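PDB 5I4A: argonaute protein from Marinitoga piezophila, which uses short guide RNAs with a 5'-hydroxyl end to bind complementary target DNA or RNA and cleave the target. Local coordinates for residues A[130-135]-A[149-154]. Residues are numbered along the deposited sequence; the frame is centred on the assembly and turned at random.
With nucleotides of chain B.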
ATOM      1  N   HIS A 130     -14.797 -17.890  -7.498  1.00 48.88           N
ATOM      2  CA  HIS A 130     -14.525 -18.743  -6.349  1.00 39.11           C
ATOM      3  C   HIS A 130     -14.637 -17.927  -5.067  1.00 40.98           C
ATOM      4  O   HIS A 130     -13.914 -16.941  -4.888  1.00 38.66           O
ATOM      5  CB  HIS A 130     -13.132 -19.359  -6.454  1.00 43.26           C
ATOM      6  CG  HIS A 130     -12.937 -20.242  -7.647  1.00 36.61           C
ATOM      7  ND1 HIS A 130     -12.929 -21.617  -7.562  1.00 37.09           N
ATOM      8  CD2 HIS A 130     -12.722 -19.945  -8.951  1.00 38.17           C
ATOM      9  CE1 HIS A 130     -12.727 -22.130  -8.763  1.00 40.97           C
ATOM     10  NE2 HIS A 130     -12.598 -21.137  -9.623  1.00 40.82           N
ATOM     11  N   LEU A 131     -15.542 -18.337  -4.179  1.00 42.47           N
ATOM     12  CA  LEU A 131     -15.567 -17.768  -2.840  1.00 44.36           C
ATOM     13  C   LEU A 131     -14.224 -18.013  -2.167  1.00 44.04           C
ATOM     14  O   LEU A 131     -13.712 -19.134  -2.165  1.00 33.53           O
ATOM     15  CB  LEU A 131     -16.705 -18.382  -2.022  1.00 39.96           C
ATOM     16  CG  LEU A 131     -16.796 -18.080  -0.523  1.00 36.03           C
ATOM     17  CD1 LEU A 131     -16.790 -16.586  -0.242  1.00 35.53           C
ATOM     18  CD2 LEU A 131     -18.045 -18.723   0.062  1.00 46.15           C
ATOM     19  N   THR A 132     -13.640 -16.955  -1.616  1.00 46.98           N
ATOM     20  CA  THR A 132     -12.295 -17.008  -1.068  1.00 35.42           C
ATOM     21  C   THR A 132     -12.294 -16.438   0.342  1.00 33.92           C
ATOM     22  O   THR A 132     -13.070 -15.535   0.667  1.00 32.31           O
ATOM     23  CB  THR A 132     -11.305 -16.237  -1.969  1.00 32.44           C
ATOM     24  OG1 THR A 132     -11.370 -16.758  -3.302  1.00 28.94           O
ATOM     25  CG2 THR A 132      -9.875 -16.362  -1.463  1.00 29.88           C
ATOM     26  N   TYR A 133     -11.422 -16.989   1.184  1.00 29.47           N
ATOM     27  CA  TYR A 133     -11.219 -16.502   2.542  1.00 34.44           C
ATOM     28  C   TYR A 133      -9.736 -16.260   2.769  1.00 29.91           C
ATOM     29  O   TYR A 133      -8.917 -17.164   2.566  1.00 31.45           O
ATOM     30  CB  TYR A 133     -11.752 -17.497   3.580  1.00 35.97           C
ATOM     31  CG  TYR A 133     -13.260 -17.551   3.674  1.00 37.95           C
ATOM     32  CD1 TYR A 133     -13.966 -16.562   4.346  1.00 39.51           C
ATOM     33  CD2 TYR A 133     -13.978 -18.598   3.109  1.00 39.21           C
ATOM     34  CE1 TYR A 133     -15.342 -16.606   4.446  1.00 35.95           C
ATOM     35  CE2 TYR A 133     -15.356 -18.652   3.203  1.00 41.79           C
ATOM     36  CZ  TYR A 133     -16.032 -17.653   3.873  1.00 46.32           C
ATOM     37  OH  TYR A 133     -17.404 -17.704   3.970  1.00 54.38           O
ATOM     38  N   LYS A 134      -9.392 -15.041   3.174  1.00 35.83           N
ATOM     39  CA  LYS A 134      -8.034 -14.697   3.568  1.00 29.61           C
ATOM     40  C   LYS A 134      -7.942 -14.713   5.087  1.00 30.53           C
ATOM     41  O   LYS A 134      -8.776 -14.108   5.771  1.00 37.53           O
ATOM     42  CB  LYS A 134      -7.626 -13.327   3.024  1.00 28.39           C
ATOM     43  CG  LYS A 134      -6.292 -12.846   3.563  1.00 41.87           C
ATOM     44  CD  LYS A 134      -5.661 -11.799   2.663  1.00 42.40           C
ATOM     45  CE  LYS A 134      -4.360 -11.291   3.268  1.00 35.55           C
ATOM     46  NZ  LYS A 134      -3.549 -10.517   2.294  1.00 42.82           N
ATOM     47  N   ILE A 135      -6.926 -15.396   5.607  1.00 29.09           N
ATOM     48  CA  ILE A 135      -6.811 -15.698   7.027  1.00 43.06           C
ATOM     49  C   ILE A 135      -5.499 -15.126   7.545  1.00 39.35           C
ATOM     50  O   ILE A 135      -4.447 -15.318   6.924  1.00 36.70           O
ATOM     51  CB  ILE A 135      -6.882 -17.215   7.281  1.00 37.73           C
ATOM     52  CG1 ILE A 135      -8.071 -17.832   6.541  1.00 39.30           C
ATOM     53  CG2 ILE A 135      -6.997 -17.495   8.752  1.00 39.74           C
ATOM     54  CD1 ILE A 135      -9.414 -17.452   7.111  1.00 37.97           C
ATOM     55  N   LEU A 149     -11.381 -12.930   6.361  1.00 38.12           N
ATOM     56  CA  LEU A 149     -11.916 -11.938   5.443  1.00 39.51           C
ATOM     57  C   LEU A 149     -12.518 -12.636   4.235  1.00 43.62           C
ATOM     58  O   LEU A 149     -11.766 -13.145   3.388  1.00 40.27           O
ATOM     59  CB  LEU A 149     -10.824 -10.970   5.001  1.00 39.33           C
ATOM     60  CG  LEU A 149     -11.303  -9.889   4.030  1.00 36.05           C
ATOM     61  CD1 LEU A 149     -12.164  -8.874   4.763  1.00 32.23           C
ATOM     62  CD2 LEU A 149     -10.129  -9.216   3.339  1.00 44.04           C
ATOM     63  N   PRO A 150     -13.840 -12.700   4.111  1.00 42.45           N
ATOM     64  CA  PRO A 150     -14.431 -13.209   2.872  1.00 42.60           C
ATOM     65  C   PRO A 150     -14.106 -12.288   1.706  1.00 44.06           C
ATOM     66  O   PRO A 150     -14.125 -11.061   1.830  1.00 42.43           O
ATOM     67  CB  PRO A 150     -15.933 -13.234   3.178  1.00 43.27           C
ATOM     68  CG  PRO A 150     -16.113 -12.272   4.306  1.00 47.52           C
ATOM     69  CD  PRO A 150     -14.861 -12.369   5.118  1.00 41.77           C
ATOM     70  N   LYS A 151     -13.784 -12.896   0.570  1.00 50.41           N
ATOM     71  CA  LYS A 151     -13.519 -12.159  -0.660  1.00 47.53           C
ATOM     72  C   LYS A 151     -13.809 -13.092  -1.830  1.00 45.00           C
ATOM     73  O   LYS A 151     -14.429 -14.149  -1.664  1.00 49.60           O
ATOM     74  CB  LYS A 151     -12.084 -11.617  -0.687  1.00 41.09           C
ATOM     75  CG  LYS A 151     -11.013 -12.676  -0.906  1.00 40.92           C
ATOM     76  CD  LYS A 151      -9.698 -12.059  -1.359  1.00 46.46           C
ATOM     77  CE  LYS A 151      -8.928 -11.458  -0.196  1.00 45.48           C
ATOM     78  NZ  LYS A 151      -7.513 -11.186  -0.571  1.00 39.98           N
ATOM     79  N   PHE A 152     -13.355 -12.707  -3.020  1.00 35.50           N
ATOM     80  CA  PHE A 152     -13.620 -13.489  -4.216  1.00 31.97           C
ATOM     81  C   PHE A 152     -12.379 -13.559  -5.090  1.00 36.30           C
ATOM     82  O   PHE A 152     -11.589 -12.614  -5.162  1.00 46.57           O
ATOM     83  CB  PHE A 152     -14.793 -12.913  -5.013  1.00 39.47           C
ATOM     84  CG  PHE A 152     -16.126 -13.391  -4.537  1.00 41.76           C
ATOM     85  CD1 PHE A 152     -16.660 -14.571  -5.020  1.00 46.16           C
ATOM     86  CD2 PHE A 152     -16.838 -12.676  -3.588  1.00 41.41           C
ATOM     87  CE1 PHE A 152     -17.887 -15.028  -4.578  1.00 45.55           C
ATOM     88  CE2 PHE A 152     -18.064 -13.130  -3.138  1.00 44.07           C
ATOM     89  CZ  PHE A 152     -18.590 -14.306  -3.637  1.00 36.60           C
ATOM     90  N   THR A 153     -12.222 -14.703  -5.750  1.00 42.25           N
ATOM     91  CA  THR A 153     -11.177 -14.925  -6.735  1.00 42.44           C
ATOM     92  C   THR A 153     -11.840 -15.359  -8.031  1.00 51.60           C
ATOM     93  O   THR A 153     -12.643 -16.299  -8.035  1.00 53.54           O
ATOM     94  CB  THR A 153     -10.179 -15.988  -6.270  1.00 41.27           C
ATOM     95  OG1 THR A 153      -9.824 -15.748  -4.904  1.00 36.20           O
ATOM     96  CG2 THR A 153      -8.922 -15.946  -7.124  1.00 40.98           C
ATOM     97  N   PHE A 154     -11.519 -14.669  -9.117  1.00 45.38           N
ATOM     98  CA  PHE A 154     -12.094 -14.952 -10.424  1.00 47.48           C
ATOM     99  C   PHE A 154     -11.035 -15.633 -11.278  1.00 38.70           C
ATOM    100  O   PHE A 154     -10.002 -15.033 -11.595  1.00 44.82           O
ATOM    101  CB  PHE A 154     -12.610 -13.668 -11.072  1.00 45.67           C
ATOM    102  CG  PHE A 154     -13.595 -12.926 -10.214  1.00 40.70           C
ATOM    103  CD1 PHE A 154     -14.934 -13.281 -10.211  1.00 34.25           C
ATOM    104  CD2 PHE A 154     -13.179 -11.898  -9.386  1.00 39.24           C
ATOM    105  CE1 PHE A 154     -15.841 -12.610  -9.412  1.00 35.10           C
ATOM    106  CE2 PHE A 154     -14.081 -11.226  -8.584  1.00 39.27           C
ATOM    107  CZ  PHE A 154     -15.413 -11.583  -8.595  1.00 37.46           C
TER
ATOM    108  P     C B   9      -2.969 -10.173  -1.416  1.00 67.10           P
ATOM    109  OP1   C B   9      -4.009 -10.623  -0.458  1.00 69.76           O
ATOM    110  OP2   C B   9      -3.261  -9.047  -2.338  1.00 71.64           O
ATOM    111  O5'   C B   9      -1.655  -9.817  -0.587  1.00 64.61           O
ATOM    112  C5'   C B   9      -1.150 -10.716   0.389  1.00 70.06           C
ATOM    113  C4'   C B   9       0.330 -10.953   0.228  1.00 72.06           C
ATOM    114  O4'   C B   9       0.685 -10.870  -1.176  1.00 70.97           O
ATOM    115  C3'   C B   9       1.246  -9.946   0.905  1.00 72.13           C
ATOM    116  O3'   C B   9       1.440 -10.222   2.284  1.00 74.23           O
ATOM    117  C2'   C B   9       2.524 -10.056   0.084  1.00 70.05           C
ATOM    118  O2'   C B   9       3.264 -11.206   0.464  1.00 67.03           O
ATOM    119  C1'   C B   9       1.963 -10.288  -1.318  1.00 71.35           C
TER
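The imidazole of His130 meets the Thr153 carbonyl oxygen at its edge, in plane, 3.8 Å from His130 CD2, while its ND1 is hydrogen-bonded to the Ser114 carbonyl on the next strand. The Tyr133 and Phe152 rings lie on the other face of this antiparallel beta hairpin in linker L1. Tyr133 CE1 approaches Pro150 CB obliquely at 3.7 Å, and the Tyr133 hydroxyl is hydrogen-bonded to the Gly236 carbonyl. Pro150, lacking an N-H, suits a non-hydrogen-bonded pair, where none is needed across the strands. Phe152, obliquely placed, brings CE1 to 4.0 Å from Leu131 CA and packs also on Ile228. The hydrogen-bonded pairs, His130 with Thr153, Thr132 with Lys151 and Lys134 with Leu149, carry two backbone bonds each; Leu149 N to Lys134 O is almost straight (177°).

Two lysines lie on the threonine-bearing face, and Lys134 binds the guide RNA. Lys134, CG anti to its backbone N and the chain extended beyond, donates a hydrogen bond from NZ to OP1 of C9 of chain B (2.8 Å) and forms a salt bridge with another RNA phosphate. Replacing it with an alanine would probably weaken the hold on these phosphates. Lys151, bent at chi3 (79°), lays CE against Lys134 CB; its NZ is hydrogen-bonded to Asn111 OD1. Beta-branched threonines suit extended strands, and here both set OG1 anti to the carbonyl carbon: Thr132 OG1 and Thr153 OG1 share a very short hydrogen bond of 2.4 Å.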